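Local coordinates for glycogen synthase (Cyanobacterium sp. CLg1, PDB 6GNF), which belongs to the glycogen and starch synthase family of two-domain GT-B glycosyltransferases and here holds adenosine-5'-diphosphate and a glycan in its cleft, at residues G38-V43 and C169-T174; A62-Q67 and N88-H93; K119-K124 and E134-L139. All blocks are in the same frame, centred on the assembly; numbering follows the deposited sequence.

Interaction 1 of 3, residues G38-V43 and C169-T174; sequences GGLGDV and CNDWHT. With AC1 (4,6-dideoxy-4-{[(1S,4R,5S,6S)-4,5,6-trihydroxy-3-(hydroxymethyl)cyclohex-2-en-1-yl]amino}-alpha-D-glucopyranose), chain D; ADP (adenosine-5'-diphosphate), chain F; GLC (alpha-D-glucopyranose), chain B.
Leu40 and Asn170 meet beside the bound ligands of a GT-B fold, where the glycine-rich start of helix 39-54 faces the C-terminal end of strand 166-170. The two side chains cross at a slant. Methyl CD1 of Leu40 touches CB of Asn170 at 3.9 Å. Leu40 places CG anti to its own N (chi1 170°), which sends CD1 to the strand end, while CD2 turns to C2 of AC1 on the ligand side. The amide of Asn170 is held by other partners: OD1 by His201 and ND2 by the carbonyl of Val27. No hydrogen bond joins the two segments; what meets is mainly Leu40 against the CB of Asn170.

Asp171 divides its carboxylate between protein and sugar. OD1 takes the backbone N-H groups of His201 and Asn202, which should fix the rotation of the group. OD2 then accepts two hydroxyls of AC1, O2 at 2.5 Å and O3 at 2.7 Å. Beyond it, Trp172 NE1 donates to O3 of the glucose at 3.3 Å. His173 lies close against the Trp172 ring and turns an edge to the same glucose.

At the start of helix 39-54 the backbone meets the ligands too. Gly38 lets AC1 C6 approach its CA to 4.0 Å, and Gly39 N donates to O2B of adenosine-5'-diphosphate at 2.7 Å, with an N-H...O angle of 155°.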
loop_
_atom_site.group_PDB
_atom_site.type_symbol
_atom_site.label_atom_id
_atom_site.label_comp_id
_atom_site.label_asym_id
_atom_site.label_seq_id
_atom_site.Cartn_x
_atom_site.Cartn_y
_atom_site.Cartn_z
ATOM N N GLY A 38 1.889 -3.340 -4.401
ATOM C CA GLY A 38 1.709 -1.920 -4.139
ATOM C C GLY A 38 2.540 -1.426 -2.962
ATOM O O GLY A 38 3.528 -2.041 -2.587
ATOM N N GLY A 39 2.068 -0.350 -2.338
ATOM C CA GLY A 39 2.800 0.328 -1.286
ATOM C C GLY A 39 3.002 -0.440 -0.004
ATOM O O GLY A 39 3.951 -0.165 0.718
ATOM N N LEU A 40 2.114 -1.377 0.321
ATOM C CA LEU A 40 2.269 -2.162 1.542
ATOM C C LEU A 40 3.640 -2.832 1.604
ATOM O O LEU A 40 4.338 -2.764 2.609
ATOM C CB LEU A 40 1.178 -3.231 1.637
ATOM C CG LEU A 40 1.348 -4.291 2.734
ATOM C CD1 LEU A 40 1.406 -3.649 4.116
ATOM C CD2 LEU A 40 0.213 -5.285 2.667
ATOM N N GLY A 41 4.010 -3.493 0.519
ATOM C CA GLY A 41 5.300 -4.162 0.436
ATOM C C GLY A 41 6.484 -3.241 0.622
ATOM O O GLY A 41 7.508 -3.678 1.169
ATOM N N ASP A 42 6.376 -2.009 0.118
ATOM C CA ASP A 42 7.443 -1.026 0.274
ATOM C C ASP A 42 7.612 -0.613 1.726
ATOM O O ASP A 42 8.734 -0.546 2.199
ATOM C CB ASP A 42 7.196 0.211 -0.590
ATOM C CG ASP A 42 7.299 -0.081 -2.093
ATOM O OD1 ASP A 42 8.119 -0.925 -2.531
ATOM O OD2 ASP A 42 6.542 0.556 -2.867
ATOM N N VAL A 43 6.509 -0.412 2.443
ATOM C CA VAL A 43 6.578 -0.036 3.853
ATOM C C VAL A 43 7.212 -1.160 4.681
ATOM O O VAL A 43 8.120 -0.908 5.482
ATOM C CB VAL A 43 5.191 0.306 4.426
ATOM C CG1 VAL A 43 5.284 0.548 5.925
ATOM C CG2 VAL A 43 4.595 1.528 3.718
ATOM N N CYS A 169 0.749 -5.811 13.052
ATOM C CA CYS A 169 -0.165 -6.450 12.118
ATOM C C CYS A 169 -0.546 -5.465 11.024
ATOM O O CYS A 169 -1.189 -4.452 11.290
ATOM C CB CYS A 169 -1.418 -6.892 12.864
ATOM S SG CYS A 169 -1.015 -7.847 14.349
ATOM N N ASN A 170 -0.153 -5.784 9.797
ATOM C CA ASN A 170 -0.398 -4.911 8.668
ATOM C C ASN A 170 -1.679 -5.293 7.955
ATOM O O ASN A 170 -1.822 -6.408 7.479
ATOM C CB ASN A 170 0.793 -4.960 7.714
ATOM C CG ASN A 170 2.020 -4.324 8.314
ATOM O OD1 ASN A 170 2.207 -3.116 8.241
ATOM N ND2 ASN A 170 2.864 -5.137 8.942
ATOM N N ASP A 171 -2.642 -4.374 7.956
ATOM C CA ASP A 171 -3.887 -4.504 7.208
ATOM C C ASP A 171 -4.776 -5.677 7.640
ATOM O O ASP A 171 -4.474 -6.393 8.613
ATOM C CB ASP A 171 -3.614 -4.545 5.696
ATOM C CG ASP A 171 -3.864 -3.189 5.006
ATOM O OD1 ASP A 171 -4.497 -2.266 5.559
ATOM O OD2 ASP A 171 -3.369 -3.070 3.879
ATOM N N TRP A 172 -5.913 -5.819 6.960
ATOM C CA TRP A 172 -6.937 -6.756 7.392
ATOM C C TRP A 172 -6.471 -8.212 7.409
ATOM O O TRP A 172 -6.972 -9.001 8.204
ATOM C CB TRP A 172 -8.203 -6.610 6.547
ATOM C CG TRP A 172 -8.070 -7.098 5.150
ATOM C CD1 TRP A 172 -7.736 -6.359 4.053
ATOM C CD2 TRP A 172 -8.280 -8.435 4.682
ATOM N NE1 TRP A 172 -7.713 -7.155 2.930
ATOM C CE2 TRP A 172 -8.048 -8.434 3.291
ATOM C CE3 TRP A 172 -8.638 -9.632 5.302
ATOM C CZ2 TRP A 172 -8.174 -9.582 2.514
ATOM C CZ3 TRP A 172 -8.754 -10.772 4.528
ATOM C CH2 TRP A 172 -8.523 -10.739 3.149
ATOM N N HIS A 173 -5.516 -8.560 6.548
ATOM C CA HIS A 173 -5.079 -9.960 6.392
ATOM C C HIS A 173 -4.563 -10.564 7.688
ATOM O O HIS A 173 -4.669 -11.774 7.904
ATOM C CB HIS A 173 -3.967 -10.096 5.348
ATOM C CG HIS A 173 -4.206 -9.315 4.095
ATOM N ND1 HIS A 173 -3.686 -8.052 3.898
ATOM C CD2 HIS A 173 -4.906 -9.620 2.975
ATOM C CE1 HIS A 173 -4.067 -7.609 2.714
ATOM N NE2 HIS A 173 -4.809 -8.539 2.135
ATOM N N THR A 174 -3.945 -9.723 8.509
ATOM C CA THR A 174 -3.326 -10.150 9.751
ATOM C C THR A 174 -4.084 -9.645 10.980
ATOM O O THR A 174 -3.569 -9.701 12.105
ATOM C CB THR A 174 -1.887 -9.620 9.828
ATOM O OG1 THR A 174 -1.916 -8.183 9.855
ATOM C CG2 THR A 174 -1.081 -10.117 8.639
HETATM C C1 AC1 D . -3.081 -4.113 -0.736
HETATM O O2 AC1 D . -3.729 -4.096 1.612
HETATM C C2 AC1 D . -2.882 -3.460 0.633
HETATM C C4A AC1 D . -0.547 3.497 1.025
HETATM C C3 AC1 D . -3.145 -1.954 0.589
HETATM O O3 AC1 D . -2.755 -1.421 1.858
HETATM C C4 AC1 D . -2.375 -1.271 -0.564
HETATM N N4A AC1 D . -2.575 0.194 -0.664
HETATM C C5 AC1 D . -2.779 -1.993 -1.859
HETATM O O5 AC1 D . -2.412 -3.375 -1.770
HETATM C C6 AC1 D . -2.110 -1.423 -3.099
HETATM C C1B AC1 D . -2.308 1.168 0.397
HETATM C C2B AC1 D . -2.690 2.638 0.051
HETATM O O2B AC1 D . -3.387 2.774 -1.183
HETATM C C3B AC1 D . -1.546 3.617 -0.087
HETATM O O3B AC1 D . -2.064 4.947 -0.047
HETATM O O4 AC1 D . 0.564 4.320 0.659
HETATM C C5B AC1 D . -0.116 2.064 1.205
HETATM C C7B AC1 D . -0.884 1.037 0.878
HETATM C C6B AC1 D . 1.219 1.797 1.824
HETATM O O6B AC1 D . 1.206 2.409 3.116
HETATM P PB ADP F . -0.968 1.779 -3.760
HETATM O O1B ADP F . -2.266 2.355 -3.256
HETATM O O2B ADP F . -0.110 1.194 -2.672
HETATM O O3B ADP F . -1.124 0.929 -4.991
HETATM P PA ADP F . 1.187 3.690 -3.632
HETATM O O1A ADP F . 1.153 3.691 -2.109
HETATM O O2A ADP F . 1.494 4.965 -4.406
HETATM O O3A ADP F . -0.188 3.104 -4.255
HETATM O "O5'" ADP F . 2.240 2.564 -4.118
HETATM C "C5'" ADP F . 2.169 1.985 -5.426
HETATM C "C4'" ADP F . 3.591 1.666 -5.872
HETATM O "O4'" ADP F . 3.618 0.821 -7.024
HETATM C "C3'" ADP F . 4.324 2.935 -6.253
HETATM O "O3'" ADP F . 5.644 2.857 -5.705
HETATM C "C2'" ADP F . 4.320 2.943 -7.766
HETATM O "O2'" ADP F . 5.532 3.532 -8.225
HETATM C "C1'" ADP F . 4.215 1.476 -8.145
HETATM N N9 ADP F . 3.387 1.154 -9.340
HETATM C C8 ADP F . 2.039 1.184 -9.422
HETATM N N7 ADP F . 1.611 0.795 -10.654
HETATM C C5 ADP F . 2.702 0.493 -11.379
HETATM C C6 ADP F . 2.985 0.019 -12.749
HETATM N N6 ADP F . 1.989 -0.220 -13.625
HETATM N N1 ADP F . 4.273 -0.166 -13.108
HETATM C C2 ADP F . 5.293 0.066 -12.265
HETATM N N3 ADP F . 5.104 0.497 -11.004
HETATM C C4 ADP F . 3.864 0.722 -10.507
HETATM C C1 GLC B . -6.969 -7.169 -2.623
HETATM C C2 GLC B . -6.540 -7.290 -1.152
HETATM C C3 GLC B . -6.042 -5.936 -0.652
HETATM C C4 GLC B . -4.918 -5.432 -1.553
HETATM C C5 GLC B . -5.454 -5.314 -2.985
HETATM C C6 GLC B . -4.442 -4.739 -3.989
HETATM O O2 GLC B . -7.633 -7.710 -0.328
HETATM O O3 GLC B . -5.597 -6.011 0.702
HETATM O O4 GLC B . -4.475 -4.171 -1.036
HETATM O O5 GLC B . -5.906 -6.609 -3.414
HETATM O O6 GLC B . -3.276 -5.568 -4.120
#

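Interaction 2 of 3, residues A62-Q67 and N88-H93; sequences APRFDQ and NVRYFH. With SO4 (sulfate ion), chain G.
Arg64 lays its guanidinium flat on one face of the Phe92 ring. The two planes are only 5° apart and the centres are 3.6 Å apart, so this is a stacked cation-pi pair. The aliphatic part joins in: CD of Arg64 makes a CH-pi contact over the same face, 4.0 Å from the ring centroid. An extended chain from CG to NE lets Arg64 run across the ring in this way. At the edge of Phe92, in its plane, stands CZ of Arg90, which turns a face of its own guanidinium toward Phe92 CE1.

The edges of both guanidinium groups point to one sulfate, probably from the crystallisation liquor. Arg64 NH1 donates to O2 at 3.1 Å in an almost straight bond (175°). Arg64 NH2 reaches O4 at 3.2 Å. Arg90, bent at chi3 (-59°), brings NH2 to O1 at 3.1 Å. Gln67 NE2 adds a weak bond to O2 at 2.9 Å. Asp105 also binds both arginines by salt bridges, OD1 to Arg64 NH1 and OD2 to Arg90 NH2. Asp105 and the sulfate probably offset the charge of the two arginines, whose NH1 (Arg64) and NH2 (Arg90) are 4.3 Å apart.

Arg64 is the centre of an inverse gamma turn. Strand 99-105 lies between the neighbouring strand 57-63 and strand 85-96 in the sheet, and the stack spans it near its end at Asp105. Helix 107-110 packs against Pro63 and Gln67.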
loop_
_atom_site.group_PDB
_atom_site.type_symbol
_atom_site.label_atom_id
_atom_site.label_comp_id
_atom_site.label_asym_id
_atom_site.label_seq_id
_atom_site.Cartn_x
_atom_site.Cartn_y
_atom_site.Cartn_z
ATOM N N ALA A 62 5.802 -13.434 6.613
ATOM C CA ALA A 62 4.869 -13.372 5.500
ATOM C C ALA A 62 4.820 -14.723 4.814
ATOM O O ALA A 62 5.680 -15.567 5.048
ATOM C CB ALA A 62 5.312 -12.305 4.524
ATOM N N PRO A 63 3.826 -14.937 3.944
ATOM C CA PRO A 63 3.745 -16.234 3.261
ATOM C C PRO A 63 4.862 -16.447 2.261
ATOM O O PRO A 63 5.342 -15.494 1.649
ATOM C CB PRO A 63 2.400 -16.162 2.527
ATOM C CG PRO A 63 1.616 -15.136 3.277
ATOM C CD PRO A 63 2.624 -14.118 3.707
ATOM N N ARG A 64 5.282 -17.693 2.093
ATOM C CA ARG A 64 6.269 -18.047 1.072
ATOM C C ARG A 64 5.546 -18.324 -0.248
ATOM O O ARG A 64 5.202 -19.455 -0.566
ATOM C CB ARG A 64 7.082 -19.264 1.525
ATOM C CG ARG A 64 8.253 -19.627 0.627
ATOM C CD ARG A 64 8.985 -20.814 1.221
ATOM N NE ARG A 64 10.120 -21.230 0.415
ATOM C CZ ARG A 64 10.244 -22.390 -0.221
ATOM N NH1 ARG A 64 9.300 -23.319 -0.189
ATOM N NH2 ARG A 64 11.347 -22.618 -0.911
ATOM N N PHE A 65 5.309 -17.266 -1.013
ATOM C CA PHE A 65 4.582 -17.365 -2.279
ATOM C C PHE A 65 5.446 -17.930 -3.380
ATOM O O PHE A 65 4.927 -18.514 -4.327
ATOM C CB PHE A 65 4.032 -16.004 -2.700
ATOM C CG PHE A 65 2.912 -15.505 -1.828
ATOM C CD1 PHE A 65 1.729 -16.227 -1.718
ATOM C CD2 PHE A 65 3.025 -14.312 -1.139
ATOM C CE1 PHE A 65 0.693 -15.769 -0.921
ATOM C CE2 PHE A 65 1.989 -13.848 -0.344
ATOM C CZ PHE A 65 0.823 -14.581 -0.239
ATOM N N ASP A 66 6.759 -17.745 -3.260
ATOM C CA ASP A 66 7.724 -18.310 -4.200
ATOM C C ASP A 66 8.911 -18.905 -3.470
ATOM O O ASP A 66 9.091 -18.688 -2.280
ATOM C CB ASP A 66 8.211 -17.229 -5.172
ATOM C CG ASP A 66 7.138 -16.815 -6.161
ATOM O OD1 ASP A 66 7.089 -17.461 -7.230
ATOM O OD2 ASP A 66 6.323 -15.909 -5.863
ATOM N N GLN A 67 9.714 -19.669 -4.196
ATOM C CA GLN A 67 10.898 -20.277 -3.624
ATOM C C GLN A 67 12.047 -19.283 -3.641
ATOM O O GLN A 67 12.931 -19.384 -4.481
ATOM C CB GLN A 67 11.248 -21.546 -4.398
ATOM C CG GLN A 67 10.130 -22.567 -4.356
ATOM C CD GLN A 67 10.528 -23.889 -4.964
ATOM O OE1 GLN A 67 10.941 -23.948 -6.114
ATOM N NE2 GLN A 67 10.392 -24.968 -4.194
ATOM N N ASN A 88 0.353 -28.421 9.097
ATOM C CA ASN A 88 1.654 -27.926 9.552
ATOM C C ASN A 88 2.188 -26.897 8.592
ATOM O O ASN A 88 1.980 -27.017 7.409
ATOM C CB ASN A 88 2.682 -29.060 9.582
ATOM C CG ASN A 88 2.346 -30.119 10.582
ATOM O OD1 ASN A 88 2.003 -31.231 10.195
ATOM N ND2 ASN A 88 2.389 -29.786 11.867
ATOM N N VAL A 89 2.917 -25.920 9.105
ATOM C CA VAL A 89 3.713 -25.042 8.253
ATOM C C VAL A 89 5.195 -25.318 8.505
ATOM O O VAL A 89 5.554 -25.866 9.547
ATOM C CB VAL A 89 3.365 -23.557 8.469
ATOM C CG1 VAL A 89 1.920 -23.301 8.072
ATOM C CG2 VAL A 89 3.603 -23.126 9.909
ATOM N N ARG A 90 6.026 -25.061 7.497
ATOM C CA ARG A 90 7.472 -24.993 7.660
ATOM C C ARG A 90 7.852 -23.522 7.603
ATOM O O ARG A 90 7.093 -22.711 7.082
ATOM C CB ARG A 90 8.189 -25.747 6.550
ATOM C CG ARG A 90 7.930 -27.244 6.523
ATOM C CD ARG A 90 8.747 -27.927 5.438
ATOM N NE ARG A 90 8.441 -27.398 4.109
ATOM C CZ ARG A 90 9.184 -27.587 3.013
ATOM N NH1 ARG A 90 10.300 -28.305 3.057
ATOM N NH2 ARG A 90 8.807 -27.049 1.856
ATOM N N TYR A 91 8.985 -23.170 8.201
ATOM C CA TYR A 91 9.479 -21.802 8.175
ATOM C C TYR A 91 10.783 -21.748 7.401
ATOM O O TYR A 91 11.699 -22.550 7.611
ATOM C CB TYR A 91 9.703 -21.270 9.588
ATOM C CG TYR A 91 8.454 -21.170 10.433
ATOM C CD1 TYR A 91 7.550 -20.123 10.263
ATOM C CD2 TYR A 91 8.194 -22.099 11.436
ATOM C CE1 TYR A 91 6.409 -20.019 11.049
ATOM C CE2 TYR A 91 7.049 -22.014 12.222
ATOM C CZ TYR A 91 6.157 -20.973 12.031
ATOM O OH TYR A 91 5.017 -20.888 12.833
ATOM N N PHE A 92 10.838 -20.841 6.432
ATOM C CA PHE A 92 12.067 -20.528 5.730
ATOM C C PHE A 92 12.525 -19.169 6.233
ATOM O O PHE A 92 11.725 -18.403 6.767
ATOM C CB PHE A 92 11.843 -20.512 4.220
ATOM C CG PHE A 92 11.736 -21.880 3.611
ATOM C CD1 PHE A 92 10.652 -22.695 3.898
ATOM C CD2 PHE A 92 12.710 -22.352 2.758
ATOM C CE1 PHE A 92 10.542 -23.955 3.342
ATOM C CE2 PHE A 92 12.614 -23.609 2.192
ATOM C CZ PHE A 92 11.527 -24.416 2.488
ATOM N N HIS A 93 13.801 -18.871 6.035
ATOM C CA HIS A 93 14.437 -17.733 6.686
ATOM C C HIS A 93 15.472 -17.110 5.769
ATOM O O HIS A 93 16.299 -17.815 5.220
ATOM C CB HIS A 93 15.081 -18.216 7.992
ATOM C CG HIS A 93 15.747 -17.137 8.787
ATOM N ND1 HIS A 93 16.609 -17.411 9.822
ATOM C CD2 HIS A 93 15.686 -15.787 8.701
ATOM C CE1 HIS A 93 17.055 -16.277 10.336
ATOM N NE2 HIS A 93 16.511 -15.278 9.673
HETATM S S SO4 G . 11.027 -26.704 -1.357
HETATM O O1 SO4 G . 11.027 -27.603 -0.174
HETATM O O2 SO4 G . 9.711 -26.042 -1.547
HETATM O O3 SO4 G . 11.312 -27.525 -2.553
HETATM O O4 SO4 G . 12.079 -25.674 -1.199
#

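Interaction 3 of 3, residues K119-K124 and E134-L139. With GLC (alpha-D-glucopyranose), chain B.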
loop_
_atom_site.group_PDB
_atom_site.type_symbol
_atom_site.label_atom_id
_atom_site.label_comp_id
_atom_site.label_asym_id
_atom_site.label_seq_id
_atom_site.Cartn_x
_atom_site.Cartn_y
_atom_site.Cartn_z
ATOM N N LYS A 119 -0.721 -12.838 -8.388
ATOM C CA LYS A 119 -1.912 -13.521 -7.874
ATOM C C LYS A 119 -1.756 -13.944 -6.407
ATOM O O LYS A 119 -1.976 -15.106 -6.044
ATOM C CB LYS A 119 -2.260 -14.717 -8.769
ATOM C CG LYS A 119 -2.540 -14.317 -10.210
ATOM C CD LYS A 119 -2.380 -15.481 -11.168
ATOM C CE LYS A 119 -2.419 -14.996 -12.606
ATOM N NZ LYS A 119 -2.240 -16.108 -13.580
ATOM N N LEU A 120 -1.361 -12.981 -5.580
ATOM C CA LEU A 120 -1.278 -13.168 -4.133
ATOM C C LEU A 120 -2.670 -13.361 -3.500
ATOM O O LEU A 120 -2.845 -14.223 -2.638
ATOM C CB LEU A 120 -0.576 -11.974 -3.462
ATOM C CG LEU A 120 0.959 -11.938 -3.459
ATOM C CD1 LEU A 120 1.559 -11.999 -4.860
ATOM C CD2 LEU A 120 1.436 -10.690 -2.730
ATOM N N TYR A 121 -3.649 -12.564 -3.939
ATOM C CA TYR A 121 -4.976 -12.521 -3.300
ATOM C C TYR A 121 -6.081 -13.239 -4.085
ATOM O O TYR A 121 -7.127 -13.567 -3.518
ATOM C CB TYR A 121 -5.382 -11.065 -3.028
ATOM C CG TYR A 121 -4.331 -10.316 -2.243
ATOM C CD1 TYR A 121 -4.065 -10.629 -0.912
ATOM C CD2 TYR A 121 -3.574 -9.316 -2.837
ATOM C CE1 TYR A 121 -3.079 -9.962 -0.195
ATOM C CE2 TYR A 121 -2.596 -8.642 -2.125
ATOM C CZ TYR A 121 -2.349 -8.970 -0.808
ATOM O OH TYR A 121 -1.370 -8.287 -0.125
ATOM N N GLY A 122 -5.856 -13.479 -5.375
ATOM C CA GLY A 122 -6.809 -14.217 -6.207
ATOM C C GLY A 122 -6.307 -14.423 -7.628
ATOM O O GLY A 122 -5.268 -13.889 -8.001
ATOM N N PRO A 123 -7.042 -15.207 -8.433
ATOM C CA PRO A 123 -6.624 -15.499 -9.812
ATOM C C PRO A 123 -6.785 -14.315 -10.790
ATOM O O PRO A 123 -5.865 -14.023 -11.553
ATOM C CB PRO A 123 -7.522 -16.681 -10.210
ATOM C CG PRO A 123 -8.730 -16.569 -9.345
ATOM C CD PRO A 123 -8.315 -15.867 -8.080
ATOM N N LYS A 124 -7.942 -13.655 -10.749
ATOM C CA LYS A 124 -8.243 -12.498 -11.609
ATOM C C LYS A 124 -7.871 -11.184 -10.898
ATOM O O LYS A 124 -7.279 -11.211 -9.818
ATOM C CB LYS A 124 -9.734 -12.498 -11.992
ATOM C CG LYS A 124 -10.059 -13.079 -13.356
ATOM C CD LYS A 124 -11.505 -12.772 -13.721
ATOM C CE LYS A 124 -11.863 -13.292 -15.100
ATOM N NZ LYS A 124 -11.776 -14.776 -15.172
ATOM N N GLU A 134 -9.212 -19.082 5.258
ATOM C CA GLU A 134 -8.342 -20.103 5.826
ATOM C C GLU A 134 -6.865 -19.730 5.677
ATOM O O GLU A 134 -6.084 -19.890 6.608
ATOM C CB GLU A 134 -8.632 -21.461 5.191
ATOM C CG GLU A 134 -9.981 -22.051 5.554
ATOM C CD GLU A 134 -11.144 -21.495 4.738
ATOM O OE1 GLU A 134 -12.303 -21.928 4.948
ATOM O OE2 GLU A 134 -10.933 -20.599 3.888
ATOM N N ARG A 135 -6.488 -19.217 4.508
ATOM C CA ARG A 135 -5.102 -18.856 4.210
ATOM C C ARG A 135 -4.546 -17.796 5.142
ATOM O O ARG A 135 -3.413 -17.912 5.610
ATOM C CB ARG A 135 -4.972 -18.354 2.763
ATOM C CG ARG A 135 -4.730 -19.459 1.742
ATOM C CD ARG A 135 -5.210 -19.094 0.344
ATOM N NE ARG A 135 -4.852 -17.737 -0.055
ATOM C CZ ARG A 135 -3.791 -17.389 -0.776
ATOM N NH1 ARG A 135 -2.918 -18.292 -1.204
ATOM N NH2 ARG A 135 -3.604 -16.105 -1.071
ATOM N N PHE A 136 -5.327 -16.759 5.415
ATOM C CA PHE A 136 -4.826 -15.645 6.206
ATOM C C PHE A 136 -5.028 -15.816 7.708
ATOM O O PHE A 136 -4.209 -15.347 8.493
ATOM C CB PHE A 136 -5.386 -14.318 5.690
ATOM C CG PHE A 136 -4.985 -14.015 4.275
ATOM C CD1 PHE A 136 -3.676 -14.214 3.849
ATOM C CD2 PHE A 136 -5.914 -13.542 3.358
ATOM C CE1 PHE A 136 -3.309 -13.946 2.542
ATOM C CE2 PHE A 136 -5.544 -13.267 2.043
ATOM C CZ PHE A 136 -4.245 -13.475 1.636
ATOM N N ALA A 137 -6.073 -16.531 8.112
ATOM C CA ALA A 137 -6.146 -16.992 9.496
ATOM C C ALA A 137 -4.924 -17.866 9.825
ATOM O O ALA A 137 -4.353 -17.770 10.913
ATOM C CB ALA A 137 -7.428 -17.764 9.746
ATOM N N MET A 138 -4.538 -18.731 8.895
ATOM C CA MET A 138 -3.370 -19.586 9.110
ATOM C C MET A 138 -2.071 -18.776 9.212
ATOM O O MET A 138 -1.164 -19.136 9.971
ATOM C CB MET A 138 -3.256 -20.629 8.002
ATOM C CG MET A 138 -2.131 -21.644 8.235
ATOM S SD MET A 138 -2.156 -23.015 7.071
ATOM C CE MET A 138 -1.543 -22.172 5.617
ATOM N N LEU A 139 -1.961 -17.710 8.424
ATOM C CA LEU A 139 -0.805 -16.821 8.517
ATOM C C LEU A 139 -0.665 -16.209 9.908
ATOM O O LEU A 139 0.437 -16.166 10.446
ATOM C CB LEU A 139 -0.889 -15.705 7.470
ATOM C CG LEU A 139 0.167 -14.603 7.551
ATOM C CD1 LEU A 139 1.569 -15.175 7.451
ATOM C CD2 LEU A 139 -0.059 -13.571 6.453
HETATM C C1 GLC B . -6.969 -7.169 -2.623
HETATM C C2 GLC B . -6.540 -7.290 -1.152
HETATM C C3 GLC B . -6.042 -5.936 -0.652
HETATM C C4 GLC B . -4.918 -5.432 -1.553
HETATM C C5 GLC B . -5.454 -5.314 -2.985
HETATM C C6 GLC B . -4.442 -4.739 -3.989
HETATM O O2 GLC B . -7.633 -7.710 -0.328
HETATM O O3 GLC B . -5.597 -6.011 0.702
HETATM O O4 GLC B . -4.475 -4.171 -1.036
HETATM O O5 GLC B . -5.906 -6.609 -3.414
HETATM O O6 GLC B . -3.276 -5.568 -4.120
HETATM O O HOH W 1 -1.129 -17.129 -3.932
#
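Tyr121 and Phe136 form the tight, apolar half of this contact between the 119-124 loop and helix 132-144. Their side chains cross at about a right angle. CZ of Phe136 comes to the edge of the Tyr121 ring, near its plane, 3.8 Å from CD1. Both faces of the tyrosine are occupied. CB of Leu120 sits over the centre of one, 4.0 Å above it. The glucose lies over the opposite face, with C2 3.9 Å above the plane and toward the rim. The hydroxyl of Tyr121 is bonded to Thr29 and Glu30, so the ring is held at its far end too.

The polar half is looser. Arg135 bends at chi3 (44°) and offers the edge of its guanidinium to the loop. NH2 donates to Leu120 O at 2.6 Å, but the angle is only 120° and the bond is weak. Its strongest polar partner is the carbonyl of Val108, at NH1; NE is bonded to Asn132 OD1. A water gives a proton to Lys119 O at 3.0 Å and accepts only weakly from Arg135 NH1. The side chain of Lys119 leads away from the helix and is exposed.

The helix thus backs a loop whose tyrosine presents one face to a sugar ring. Aromatic platforms of this kind are characteristic of carbohydrate-binding sites, and Tyr121 lines the glycan pocket, which residues far apart in the chain complete.

In the fold
Interactions 1 and 3 share the glycan pocket. Their centres are 13 Å apart, both touch the same glucose, and they meet directly: His173 NE2 lies 3.2 Å from Tyr121 CE1, the two rings being about 20° from parallel. Phe136 also packs on Trp172 and His173. Interaction 1 alone reaches adenosine-5'-diphosphate. Interaction 2 stands farther off, about 17 Å from interaction 1 between centres and about 7 Å between nearest atoms. It joins interaction 3 by packing, with Phe65 CE2 3.8 Å from Leu120 CG and Pro63 against Leu139. Interactions 1 and 2 reach the same mixed sheet, and helix 39-54 leads straight into strand 57-63.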